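Local structure of peptidoglycan-binding domain 1 (Burkholderia, 5NM7) at residues 45-50 with 75-80; 81-86 with 92-97; 98-103 with 255-260; 216-219 with 223-226. The protein is a modular phage endolysin that probably anchors to bacterial peptidoglycan and hydrolyses it with a large lysozyme-like catalytic domain. All blocks are in the same frame, centred on the assembly; numbering follows the deposited sequence.

Contact 1: residues 45-50 with 75-80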
loop_
_atom_site.group_PDB
_atom_site.type_symbol
_atom_site.label_atom_id
_atom_site.label_comp_id
_atom_site.label_asym_id
_atom_site.label_seq_id
_atom_site.Cartn_x
_atom_site.Cartn_y
_atom_site.Cartn_z
ATOM N N PHE A 45 -19.840 -1.542 -6.701
ATOM C CA PHE A 45 -19.980 -2.292 -5.467
ATOM C C PHE A 45 -19.002 -1.805 -4.393
ATOM O O PHE A 45 -19.373 -1.603 -3.226
ATOM C CB PHE A 45 -19.768 -3.798 -5.699
ATOM C CG PHE A 45 -19.761 -4.594 -4.440
ATOM C CD1 PHE A 45 -20.958 -4.978 -3.830
ATOM C CD2 PHE A 45 -18.561 -4.935 -3.809
ATOM C CE1 PHE A 45 -20.934 -5.657 -2.628
ATOM C CE2 PHE A 45 -18.550 -5.630 -2.626
ATOM C CZ PHE A 45 -19.743 -6.002 -2.035
ATOM N N GLN A 46 -17.750 -1.608 -4.781
ATOM C CA GLN A 46 -16.745 -1.212 -3.807
ATOM C C GLN A 46 -17.083 0.154 -3.219
ATOM O O GLN A 46 -17.038 0.344 -2.007
ATOM C CB GLN A 46 -15.374 -1.204 -4.453
ATOM C CG GLN A 46 -14.812 -2.595 -4.763
ATOM C CD GLN A 46 -13.669 -2.569 -5.756
ATOM O OE1 GLN A 46 -13.642 -1.715 -6.661
ATOM N NE2 GLN A 46 -12.740 -3.495 -5.626
ATOM N N ALA A 47 -17.467 1.072 -4.095
ATOM C CA ALA A 47 -17.730 2.458 -3.696
ATOM C C ALA A 47 -18.865 2.526 -2.719
ATOM O O ALA A 47 -18.771 3.208 -1.705
ATOM C CB ALA A 47 -18.017 3.335 -4.909
ATOM N N THR A 48 -19.924 1.772 -2.990
ATOM C CA THR A 48 -21.126 1.837 -2.170
ATOM C C THR A 48 -20.989 1.073 -0.853
ATOM O O THR A 48 -21.706 1.385 0.074
ATOM C CB THR A 48 -22.369 1.377 -2.936
ATOM O OG1 THR A 48 -22.213 0.032 -3.359
ATOM C CG2 THR A 48 -22.603 2.258 -4.143
ATOM N N HIS A 49 -20.046 0.137 -0.741
ATOM C CA HIS A 49 -19.834 -0.637 0.499
ATOM C C HIS A 49 -18.578 -0.246 1.316
ATOM O O HIS A 49 -18.128 -1.023 2.147
ATOM C CB HIS A 49 -19.805 -2.124 0.179
ATOM C CG HIS A 49 -21.107 -2.636 -0.319
ATOM N ND1 HIS A 49 -21.571 -2.375 -1.590
ATOM C CD2 HIS A 49 -22.064 -3.369 0.293
ATOM C CE1 HIS A 49 -22.761 -2.928 -1.739
ATOM N NE2 HIS A 49 -23.069 -3.558 -0.623
ATOM N N GLY A 50 -18.019 0.930 1.068
ATOM C CA GLY A 50 -16.862 1.419 1.827
ATOM C C GLY A 50 -15.555 0.697 1.553
ATOM O O GLY A 50 -14.723 0.540 2.448
ATOM N N LEU A 75 -8.492 0.510 4.236
ATOM C CA LEU A 75 -8.650 1.774 3.567
ATOM C C LEU A 75 -9.972 1.841 2.829
ATOM O O LEU A 75 -10.439 0.846 2.277
ATOM C CB LEU A 75 -7.489 1.957 2.562
ATOM C CG LEU A 75 -7.057 3.360 2.226
ATOM C CD1 LEU A 75 -6.465 4.040 3.466
ATOM C CD2 LEU A 75 -6.060 3.353 1.079
ATOM N N THR A 76 -10.571 3.025 2.820
ATOM C CA THR A 76 -11.802 3.315 2.055
ATOM C C THR A 76 -11.573 4.350 0.941
ATOM O O THR A 76 -10.582 5.061 0.961
ATOM C CB THR A 76 -12.889 3.840 2.998
ATOM O OG1 THR A 76 -12.570 5.187 3.399
ATOM C CG2 THR A 76 -13.037 2.960 4.267
ATOM N N ASP A 77 -12.527 4.474 0.016
ATOM C CA ASP A 77 -12.525 5.549 -0.991
ATOM C C ASP A 77 -12.363 6.916 -0.361
ATOM O O ASP A 77 -11.617 7.764 -0.874
ATOM C CB ASP A 77 -13.836 5.608 -1.791
ATOM C CG ASP A 77 -13.810 4.771 -3.012
ATOM O OD1 ASP A 77 -12.718 4.282 -3.412
ATOM O OD2 ASP A 77 -14.916 4.600 -3.592
ATOM N N ALA A 78 -13.068 7.126 0.755
ATOM C CA ALA A 78 -13.049 8.411 1.433
ATOM C C ALA A 78 -11.659 8.745 1.948
ATOM O O ALA A 78 -11.277 9.924 1.951
ATOM C CB ALA A 78 -14.048 8.465 2.575
ATOM N N ASP A 79 -10.906 7.746 2.402
ATOM C CA ASP A 79 -9.513 7.990 2.767
ATOM C C ASP A 79 -8.695 8.489 1.583
ATOM O O ASP A 79 -7.811 9.336 1.767
ATOM C CB ASP A 79 -8.841 6.744 3.336
ATOM C CG ASP A 79 -9.495 6.250 4.602
ATOM O OD1 ASP A 79 -9.807 7.102 5.497
ATOM O OD2 ASP A 79 -9.697 5.016 4.696
ATOM N N LEU A 80 -8.944 7.947 0.389
ATOM C CA LEU A 80 -8.199 8.402 -0.805
ATOM C C LEU A 80 -8.562 9.825 -1.160
ATOM O O LEU A 80 -7.680 10.614 -1.553
ATOM C CB LEU A 80 -8.426 7.469 -2.010
ATOM C CG LEU A 80 -7.882 6.048 -1.769
ATOM C CD1 LEU A 80 -8.155 5.192 -3.007
ATOM C CD2 LEU A 80 -6.408 6.012 -1.429
HETATM O O HOH W 1 -12.505 -0.740 3.169
#

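Contact 2: residues 81-86 with 92-97. With GLY (glycine), chain E.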
loop_
_atom_site.group_PDB
_atom_site.type_symbol
_atom_site.label_atom_id
_atom_site.label_comp_id
_atom_site.label_asym_id
_atom_site.label_seq_id
_atom_site.Cartn_x
_atom_site.Cartn_y
_atom_site.Cartn_z
ATOM N N GLN A 81 -9.848 10.176 -1.031
ATOM C CA GLN A 81 -10.267 11.561 -1.252
ATOM C C GLN A 81 -9.597 12.490 -0.262
ATOM O O GLN A 81 -9.067 13.558 -0.655
ATOM C CB GLN A 81 -11.788 11.728 -1.201
ATOM C CG GLN A 81 -12.269 13.161 -1.465
ATOM C CD GLN A 81 -11.962 13.643 -2.873
ATOM O OE1 GLN A 81 -12.569 13.183 -3.824
ATOM N NE2 GLN A 81 -11.036 14.590 -3.008
ATOM N N ARG A 82 -9.526 12.084 1.006
ATOM C CA ARG A 82 -8.822 12.908 1.997
ATOM C C ARG A 82 -7.343 13.092 1.653
ATOM O O ARG A 82 -6.795 14.209 1.797
ATOM C CB ARG A 82 -9.010 12.374 3.412
ATOM C CG ARG A 82 -10.369 12.712 3.961
ATOM C CD ARG A 82 -10.520 12.211 5.372
ATOM N NE ARG A 82 -10.690 10.745 5.506
ATOM C CZ ARG A 82 -11.881 10.100 5.474
ATOM N NH1 ARG A 82 -13.042 10.749 5.311
ATOM N NH2 ARG A 82 -11.920 8.778 5.641
ATOM N N ALA A 83 -6.695 12.015 1.204
ATOM C CA ALA A 83 -5.311 12.088 0.777
ATOM C C ALA A 83 -5.135 13.032 -0.414
ATOM O O ALA A 83 -4.179 13.826 -0.440
ATOM C CB ALA A 83 -4.751 10.694 0.479
ATOM N N ALA A 84 -6.062 12.987 -1.373
ATOM C CA ALA A 84 -6.015 13.900 -2.525
ATOM C C ALA A 84 -6.102 15.359 -2.085
ATOM O O ALA A 84 -5.359 16.223 -2.557
ATOM C CB ALA A 84 -7.128 13.588 -3.520
ATOM N N ASP A 85 -6.994 15.626 -1.143
ATOM C CA ASP A 85 -7.089 16.964 -0.545
ATOM C C ASP A 85 -5.831 17.384 0.186
ATOM O O ASP A 85 -5.369 18.532 0.023
ATOM C CB ASP A 85 -8.285 17.048 0.376
ATOM C CG ASP A 85 -9.621 16.857 -0.364
ATOM O OD1 ASP A 85 -9.667 17.000 -1.606
ATOM O OD2 ASP A 85 -10.616 16.578 0.306
ATOM N N ARG A 86 -5.269 16.484 0.997
ATOM C CA ARG A 86 -4.034 16.771 1.695
ATOM C C ARG A 86 -2.877 17.118 0.775
ATOM O O ARG A 86 -2.033 17.971 1.111
ATOM C CB ARG A 86 -3.619 15.612 2.613
ATOM C CG ARG A 86 -4.480 15.437 3.824
ATOM C CD ARG A 86 -4.144 16.518 4.849
ATOM N NE ARG A 86 -2.739 16.480 5.219
ATOM C CZ ARG A 86 -2.226 15.546 5.988
ATOM N NH1 ARG A 86 -3.029 14.622 6.477
ATOM N NH2 ARG A 86 -0.940 15.556 6.302
ATOM N N ALA A 92 -7.777 11.043 -9.178
ATOM C CA ALA A 92 -7.384 9.954 -10.067
ATOM C C ALA A 92 -5.909 9.600 -9.911
ATOM O O ALA A 92 -5.517 8.438 -10.031
ATOM C CB ALA A 92 -7.693 10.295 -11.516
ATOM N N ALA A 93 -5.060 10.614 -9.669
ATOM C CA ALA A 93 -3.653 10.353 -9.437
ATOM C C ALA A 93 -3.399 9.617 -8.130
ATOM O O ALA A 93 -2.534 8.724 -8.065
ATOM C CB ALA A 93 -2.818 11.648 -9.494
ATOM N N VAL A 94 -4.150 9.976 -7.102
ATOM C CA VAL A 94 -4.068 9.291 -5.795
ATOM C C VAL A 94 -4.563 7.860 -5.897
ATOM O O VAL A 94 -3.926 6.957 -5.384
ATOM C CB VAL A 94 -4.832 10.049 -4.698
ATOM C CG1 VAL A 94 -4.904 9.243 -3.413
ATOM C CG2 VAL A 94 -4.138 11.386 -4.431
ATOM N N ARG A 95 -5.664 7.664 -6.602
ATOM C CA ARG A 95 -6.136 6.319 -6.873
ATOM C C ARG A 95 -5.129 5.482 -7.629
ATOM O O ARG A 95 -4.897 4.316 -7.286
ATOM C CB ARG A 95 -7.430 6.358 -7.671
ATOM C CG ARG A 95 -8.609 6.921 -6.918
ATOM C CD ARG A 95 -9.849 6.639 -7.768
ATOM N NE ARG A 95 -11.087 7.106 -7.167
ATOM C CZ ARG A 95 -11.741 6.525 -6.148
ATOM N NH1 ARG A 95 -11.278 5.423 -5.538
ATOM N NH2 ARG A 95 -12.883 7.059 -5.731
ATOM N N ALA A 96 -4.470 6.070 -8.643
ATOM C CA ALA A 96 -3.402 5.384 -9.358
ATOM C C ALA A 96 -2.220 5.026 -8.492
ATOM O O ALA A 96 -1.734 3.942 -8.528
ATOM C CB ALA A 96 -2.939 6.225 -10.541
ATOM N N VAL A 97 -1.758 5.956 -7.655
ATOM C CA VAL A 97 -0.671 5.667 -6.716
ATOM C C VAL A 97 -1.028 4.580 -5.734
ATOM O O VAL A 97 -0.227 3.692 -5.450
ATOM C CB VAL A 97 -0.245 6.915 -5.944
ATOM C CG1 VAL A 97 0.744 6.564 -4.839
ATOM C CG2 VAL A 97 0.446 7.840 -6.910
HETATM N N GLY E . -4.605 11.611 4.786
HETATM C CA GLY E . -4.731 10.161 4.409
HETATM C C GLY E . -5.585 9.391 5.385
HETATM O O GLY E . -6.091 10.028 6.302
HETATM O OXT GLY E . -5.822 8.165 5.283
#

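Contact 3: residues 98-103 with 255-260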
loop_
_atom_site.group_PDB
_atom_site.type_symbol
_atom_site.label_atom_id
_atom_site.label_comp_id
_atom_site.label_asym_id
_atom_site.label_seq_id
_atom_site.Cartn_x
_atom_site.Cartn_y
_atom_site.Cartn_z
ATOM N N ASN A 98 -2.221 4.667 -5.192
ATOM C CA ASN A 98 -2.691 3.644 -4.269
ATOM C C ASN A 98 -2.729 2.278 -4.925
ATOM O O ASN A 98 -2.256 1.295 -4.361
ATOM C CB ASN A 98 -4.052 3.998 -3.735
ATOM C CG ASN A 98 -4.482 3.067 -2.636
ATOM O OD1 ASN A 98 -3.800 2.931 -1.617
ATOM N ND2 ASN A 98 -5.598 2.397 -2.841
ATOM N N GLU A 99 -3.274 2.203 -6.130
ATOM C CA GLU A 99 -3.308 0.923 -6.844
ATOM C C GLU A 99 -1.948 0.326 -7.114
ATOM O O GLU A 99 -1.734 -0.883 -6.935
ATOM C CB GLU A 99 -4.093 1.075 -8.167
ATOM C CG GLU A 99 -4.247 -0.229 -8.952
ATOM C CD GLU A 99 -5.052 -0.076 -10.230
ATOM O OE1 GLU A 99 -5.962 0.740 -10.274
ATOM O OE2 GLU A 99 -4.714 -0.780 -11.186
ATOM N N VAL A 100 -1.018 1.149 -7.574
ATOM C CA VAL A 100 0.258 0.649 -8.021
ATOM C C VAL A 100 1.257 0.492 -6.883
ATOM O O VAL A 100 2.027 -0.486 -6.859
ATOM C CB VAL A 100 0.816 1.568 -9.115
ATOM C CG1 VAL A 100 2.199 1.117 -9.510
ATOM C CG2 VAL A 100 -0.149 1.565 -10.301
ATOM N N GLU A 101 1.273 1.452 -5.956
ATOM C CA GLU A 101 2.336 1.538 -4.958
ATOM C C GLU A 101 2.000 0.883 -3.632
ATOM O O GLU A 101 2.907 0.521 -2.912
ATOM C CB GLU A 101 2.716 2.972 -4.680
ATOM C CG GLU A 101 3.234 3.690 -5.903
ATOM C CD GLU A 101 4.618 3.248 -6.326
ATOM O OE1 GLU A 101 5.197 2.308 -5.755
ATOM O OE2 GLU A 101 5.184 3.885 -7.279
ATOM N N SER A 102 0.735 0.727 -3.331
ATOM C CA SER A 102 0.382 0.067 -2.082
ATOM C C SER A 102 0.682 -1.429 -2.179
ATOM O O SER A 102 0.505 -2.040 -3.218
ATOM C CB SER A 102 -1.105 0.232 -1.801
ATOM O OG SER A 102 -1.420 -0.409 -0.565
ATOM N N LYS A 103 1.077 -2.024 -1.052
ATOM C CA LYS A 103 1.099 -3.473 -0.939
ATOM C C LYS A 103 -0.303 -4.076 -0.981
ATOM O O LYS A 103 -0.442 -5.302 -1.172
ATOM C CB LYS A 103 1.743 -3.891 0.382
ATOM C CG LYS A 103 3.211 -3.538 0.488
ATOM C CD LYS A 103 4.051 -4.470 -0.374
ATOM C CE LYS A 103 5.549 -4.186 -0.293
ATOM N NZ LYS A 103 5.952 -2.999 -1.100
ATOM N N GLU A 255 0.960 5.469 -14.968
ATOM C CA GLU A 255 0.408 6.232 -16.134
ATOM C C GLU A 255 -0.889 5.642 -16.611
ATOM O O GLU A 255 -1.920 6.325 -16.696
ATOM C CB GLU A 255 1.444 6.278 -17.249
ATOM C CG GLU A 255 1.069 6.880 -18.622
ATOM C CD GLU A 255 1.941 6.288 -19.739
ATOM O OE1 GLU A 255 3.155 5.927 -19.570
ATOM O OE2 GLU A 255 1.395 6.175 -20.831
ATOM N N ARG A 256 -0.884 4.334 -16.830
ATOM C CA ARG A 256 -2.077 3.659 -17.321
ATOM C C ARG A 256 -3.199 3.525 -16.296
ATOM O O ARG A 256 -4.370 3.664 -16.635
ATOM C CB ARG A 256 -1.662 2.341 -18.023
ATOM C CG ARG A 256 -0.580 2.666 -19.067
ATOM C CD ARG A 256 -0.620 1.876 -20.341
ATOM N NE ARG A 256 0.473 2.319 -21.224
ATOM C CZ ARG A 256 1.081 1.572 -22.149
ATOM N NH1 ARG A 256 0.740 0.300 -22.350
ATOM N NH2 ARG A 256 2.057 2.105 -22.869
ATOM N N ALA A 257 -2.873 3.384 -15.007
ATOM C CA ALA A 257 -3.871 3.464 -13.960
ATOM C C ALA A 257 -4.564 4.820 -13.886
ATOM O O ALA A 257 -5.780 4.902 -13.735
ATOM C CB ALA A 257 -3.265 3.122 -12.587
ATOM N N PHE A 258 -3.752 5.868 -13.947
ATOM C CA PHE A 258 -4.242 7.237 -13.927
ATOM C C PHE A 258 -5.214 7.478 -15.089
ATOM O O PHE A 258 -6.295 8.033 -14.872
ATOM C CB PHE A 258 -3.082 8.230 -14.040
ATOM C CG PHE A 258 -3.549 9.654 -14.238
ATOM C CD1 PHE A 258 -4.123 10.376 -13.188
ATOM C CD2 PHE A 258 -3.458 10.248 -15.485
ATOM C CE1 PHE A 258 -4.581 11.677 -13.367
ATOM C CE2 PHE A 258 -3.941 11.538 -15.682
ATOM C CZ PHE A 258 -4.500 12.253 -14.629
ATOM N N ASP A 259 -4.837 7.014 -16.282
ATOM C CA ASP A 259 -5.743 7.135 -17.447
ATOM C C ASP A 259 -7.063 6.437 -17.133
ATOM O O ASP A 259 -8.117 6.997 -17.361
ATOM C CB ASP A 259 -5.127 6.551 -18.721
ATOM C CG ASP A 259 -3.934 7.372 -19.261
ATOM O OD1 ASP A 259 -3.771 8.563 -18.892
ATOM O OD2 ASP A 259 -3.127 6.800 -20.041
ATOM N N ARG A 260 -7.005 5.217 -16.597
ATOM C CA ARG A 260 -8.238 4.493 -16.226
ATOM C C ARG A 260 -9.134 5.257 -15.269
ATOM O O ARG A 260 -10.347 5.350 -15.466
ATOM C CB ARG A 260 -7.940 3.127 -15.592
ATOM C CG ARG A 260 -7.932 1.957 -16.529
ATOM C CD ARG A 260 -7.920 0.636 -15.766
ATOM N NE ARG A 260 -6.879 0.484 -14.745
ATOM C CZ ARG A 260 -5.598 0.162 -14.963
ATOM N NH1 ARG A 260 -5.107 -0.031 -16.201
ATOM N NH2 ARG A 260 -4.776 0.054 -13.924
#

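Contact 4: residues 216-219 with 223-226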
loop_
_atom_site.group_PDB
_atom_site.type_symbol
_atom_site.label_atom_id
_atom_site.label_comp_id
_atom_site.label_asym_id
_atom_site.label_seq_id
_atom_site.Cartn_x
_atom_site.Cartn_y
_atom_site.Cartn_z
ATOM N N ARG A 216 2.284 12.242 4.338
ATOM C CA ARG A 216 3.327 13.078 4.971
ATOM C C ARG A 216 4.678 12.925 4.299
ATOM O O ARG A 216 5.410 13.916 4.163
ATOM C CB ARG A 216 3.420 12.808 6.460
ATOM C CG ARG A 216 2.141 13.152 7.227
ATOM C CD ARG A 216 2.327 12.727 8.670
ATOM N NE ARG A 216 1.138 12.954 9.489
ATOM C CZ ARG A 216 1.146 13.035 10.829
ATOM N NH1 ARG A 216 2.278 12.948 11.511
ATOM N NH2 ARG A 216 -0.010 13.221 11.485
ATOM N N PHE A 217 5.021 11.698 3.905
ATOM C CA PHE A 217 6.275 11.377 3.253
ATOM C C PHE A 217 6.415 12.149 1.960
ATOM O O PHE A 217 7.460 12.763 1.699
ATOM C CB PHE A 217 6.363 9.892 2.981
ATOM C CG PHE A 217 7.611 9.465 2.293
ATOM C CD1 PHE A 217 7.583 9.157 0.950
ATOM C CD2 PHE A 217 8.808 9.304 2.983
ATOM C CE1 PHE A 217 8.734 8.731 0.330
ATOM C CE2 PHE A 217 9.968 8.886 2.364
ATOM C CZ PHE A 217 9.930 8.595 1.005
ATOM N N VAL A 218 5.337 12.163 1.199
ATOM C CA VAL A 218 5.324 12.881 -0.079
ATOM C C VAL A 218 5.379 14.388 0.166
ATOM O O VAL A 218 6.141 15.098 -0.512
ATOM C CB VAL A 218 4.147 12.488 -0.950
ATOM C CG1 VAL A 218 4.137 13.286 -2.237
ATOM C CG2 VAL A 218 4.246 10.998 -1.305
ATOM N N LEU A 219 4.601 14.868 1.124
ATOM C CA LEU A 219 4.615 16.289 1.477
ATOM C C LEU A 219 5.995 16.774 1.896
ATOM O O LEU A 219 6.337 17.949 1.663
ATOM C CB LEU A 219 3.579 16.612 2.544
ATOM C CG LEU A 219 2.103 16.602 2.152
ATOM C CD1 LEU A 219 1.186 16.740 3.338
ATOM C CD2 LEU A 219 1.782 17.667 1.114
ATOM N N VAL A 223 10.010 17.916 -4.378
ATOM C CA VAL A 223 10.287 17.514 -5.764
ATOM C C VAL A 223 9.405 16.329 -6.119
ATOM O O VAL A 223 8.762 16.329 -7.156
ATOM C CB VAL A 223 11.762 17.159 -5.937
ATOM C CG1 VAL A 223 12.032 16.623 -7.332
ATOM C CG2 VAL A 223 12.600 18.418 -5.701
ATOM N N MET A 224 9.352 15.363 -5.217
ATOM C CA MET A 224 8.407 14.241 -5.382
ATOM C C MET A 224 6.932 14.638 -5.435
ATOM O O MET A 224 6.163 14.168 -6.295
ATOM C CB MET A 224 8.659 13.210 -4.268
ATOM C CG MET A 224 7.829 11.968 -4.456
ATOM S SD MET A 224 7.978 10.891 -3.008
ATOM C CE MET A 224 9.577 10.349 -3.306
ATOM N N LEU A 225 6.530 15.544 -4.550
ATOM C CA LEU A 225 5.211 16.077 -4.527
ATOM C C LEU A 225 4.859 16.745 -5.851
ATOM O O LEU A 225 3.775 16.587 -6.385
ATOM C CB LEU A 225 5.069 17.069 -3.382
ATOM C CG LEU A 225 3.737 17.802 -3.249
ATOM C CD1 LEU A 225 2.606 16.844 -2.951
ATOM C CD2 LEU A 225 3.864 18.820 -2.127
ATOM N N ALA A 226 5.803 17.536 -6.361
ATOM C CA ALA A 226 5.548 18.240 -7.617
ATOM C C ALA A 226 5.421 17.263 -8.755
ATOM O O ALA A 226 4.592 17.486 -9.641
ATOM C CB ALA A 226 6.631 19.277 -7.902
#

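Contact 1: residues 45-50 with 75-80
Asp77 and Ala47 meet where helix 36-48 of the putative peptidoglycan-binding domain comes up to the start of helix 77-87. Start at Asp77 CB: the bond to it from CA points toward the other segment, and CB and CG are the stem that carries the carboxylate across. At the tip the two oxygens divide the work. OD2 rests on the backbone of Ala47, 3.5 Å from Ala47 CA, with the Ala47 methyl alongside. OD1 takes the stronger polar partners, a salt bridge from Arg95 and the backbone N of Ala53.

The second touch is at Gly50, past the end of its helix, where Gly50 O lies 3.5 Å from Thr76 CG2. With chi1 at 73°, Thr76 keeps this methyl beside its own backbone N and leaves OG1 for the helix cap. One water bridges the segments, donating to Gly50 O at 2.7 Å and to Leu75 O at 2.8 Å. Thr76 is the N-cap of helix 77-87 and forms a capping box with Asp79: Thr76 N donates to Asp79 OD2 at 2.9 Å, and Asp79 N returns a bond to Thr76 OG1 at 3.2 Å.

Direct contact is therefore small and mostly carbon against oxygen, and the polar link found between the two segments is a water bridge.

Contact 2: residues 81-86 with 92-97
Glu212 OE1, on the neighbouring helix 207-219, is gripped twice: Arg86 NH1 forms a salt bridge with it and the bound glycine a hydrogen bond. The arginine reaches that carboxylate by bending at chi2 and chi3 (-76° and -58°), which brings its guanidinium obliquely past the ligand, with Arg86 NH1 3.8 Å from the glycine N. Glu212 OE1 thus has two partners, both probably positively charged.

One turn back, the methyl of Ala83 has the ligand on one flank and the next helix on another: Ala83 CB is 4.0 Å from the glycine CA and 4.2 Å from Val94 CG1. Helix 77-87 passes here through a short connection into helix 91-101, which runs steeply across it, and small residues let the two come close, the CA atoms of Ala84 and Val94 being 6.0 Å apart.

Val94 carries the contact. Its two methyls straddle neighbouring alanines: CG1, anti to the backbone N, takes Ala83, while CG2 drops onto Ala84, 3.7 Å from Ala84 CA and 3.8 Å from Ala84 CB. Leu80 adds to the packing round Val94. Along helix 77-87 itself, Gln81 NE2 makes a weak bond to Asp85 OD1 at 3.1 Å.

Contact 3: residues 98-103 with 255-260
Helix 91-101, near the start of the N-acetylmuramidase family region, packs against the long C-terminal helix 250-265, and Glu99 with Arg260 and Val100 with Ala257 make the join. Glu99 stretches straight out from its helix and presents OE2 to Arg260 NH2 at 2.9 Å, a hydrogen-bonded salt bridge. The nitrogen comes in on the syn side of OE2 but tilted from the carboxylate plane, and the N-H...O angle is a bent 131°. With the carboxylate and guanidinium planes 32° apart and a single nitrogen engaged, this is an end-on bridge through one oxygen.

Arg260 gets there by folding back at chi3 (-52°), which turns one face of the guanidinium to its own helix; Ala257 CA lies 3.5 Å from the guanidinium plane, toward its rim. The other carboxylate oxygen, Glu99 OE1, is hydrogen-bonded to Tyr261 OH, so two consecutive residues of helix 250-265 hold the one carboxylate and limit its rotation.

Beside the bridge, Val100 CG2 meets CB of the buried Ala257 at 4.2 Å, and Ala257 also packs on Ala96. An alanine-lined seam with a salt bridge at its margin fixes the last helix against an early one, within the mainly helical build of this lysozyme-like domain.

Contact 4: residues 216-219 with 223-226
Phe217 and Met224 both carry CG anti to the backbone N, and Met224 runs on extended until chi3 (-73°) kinks it at the sulfur; the result is a Met-aromatic contact between two successive helices. Met224 SD lies 4.0 Å from Phe217 CE1 and 5.1 Å from the ring centroid, on a line 60° off the ring normal, an oblique approach at the CE1 corner. The terminal methyl stays at the same corner, Met224 CE being 4.1 Å from Phe217 CE1. His187 meets the Phe217 ring edge-to-face.

Val218 is the middle of the contact and splits its methyls between two partners. CG2 turns to the thioether, 4.1 Å from Met224 SD. CG1 goes the other way, to Leu225, where Val218 CG1 and Leu225 CD1 are 3.9 Å apart and the two side chains cross at about a right angle. The backbone joins in as well: Leu225 CB sits 3.6 Å from Val218 O. At the outer margin the branches of two leucines touch, Leu219 CD2 to Leu225 CD2 at 4.0 Å.

Helix 207-219 ends here and the chain turns at once into helix 222-229. Helix 233-241 packs on Met224 through Phe236 and Leu239, and Leu87 of helix 77-87 lies against Val218 and Leu219.

The side chains that meet across the two segments are thus apolar, with the Met-aromatic pair adding a sulfur-ring interaction, while the bend between the helices has a polar part of its own, Asp221 OD1 accepting from Met224 N.

From the N terminus, contact 1 comes first, closing the 24-residue connection that follows helix 36-48 and setting the putative peptidoglycan-binding domain against helix 77-87. Contact 2 follows directly on the same helix, joining it to helix 91-101 with five residues between its segments; the Asp77-Arg95 salt bridge couples the two. Contact 3 then opens on helix 91-101 and spans 151 residues to the C-terminal helix, touching contact 2 where Ala93 and Ala96 meet Phe258. Contact 4 falls within that long excursion, with three residues between its segments, and reaches contact 2 through Leu219 and Arg86. No loops cross: contacts 1, 2 and 3 run in series, with contact 4 inside contact 3.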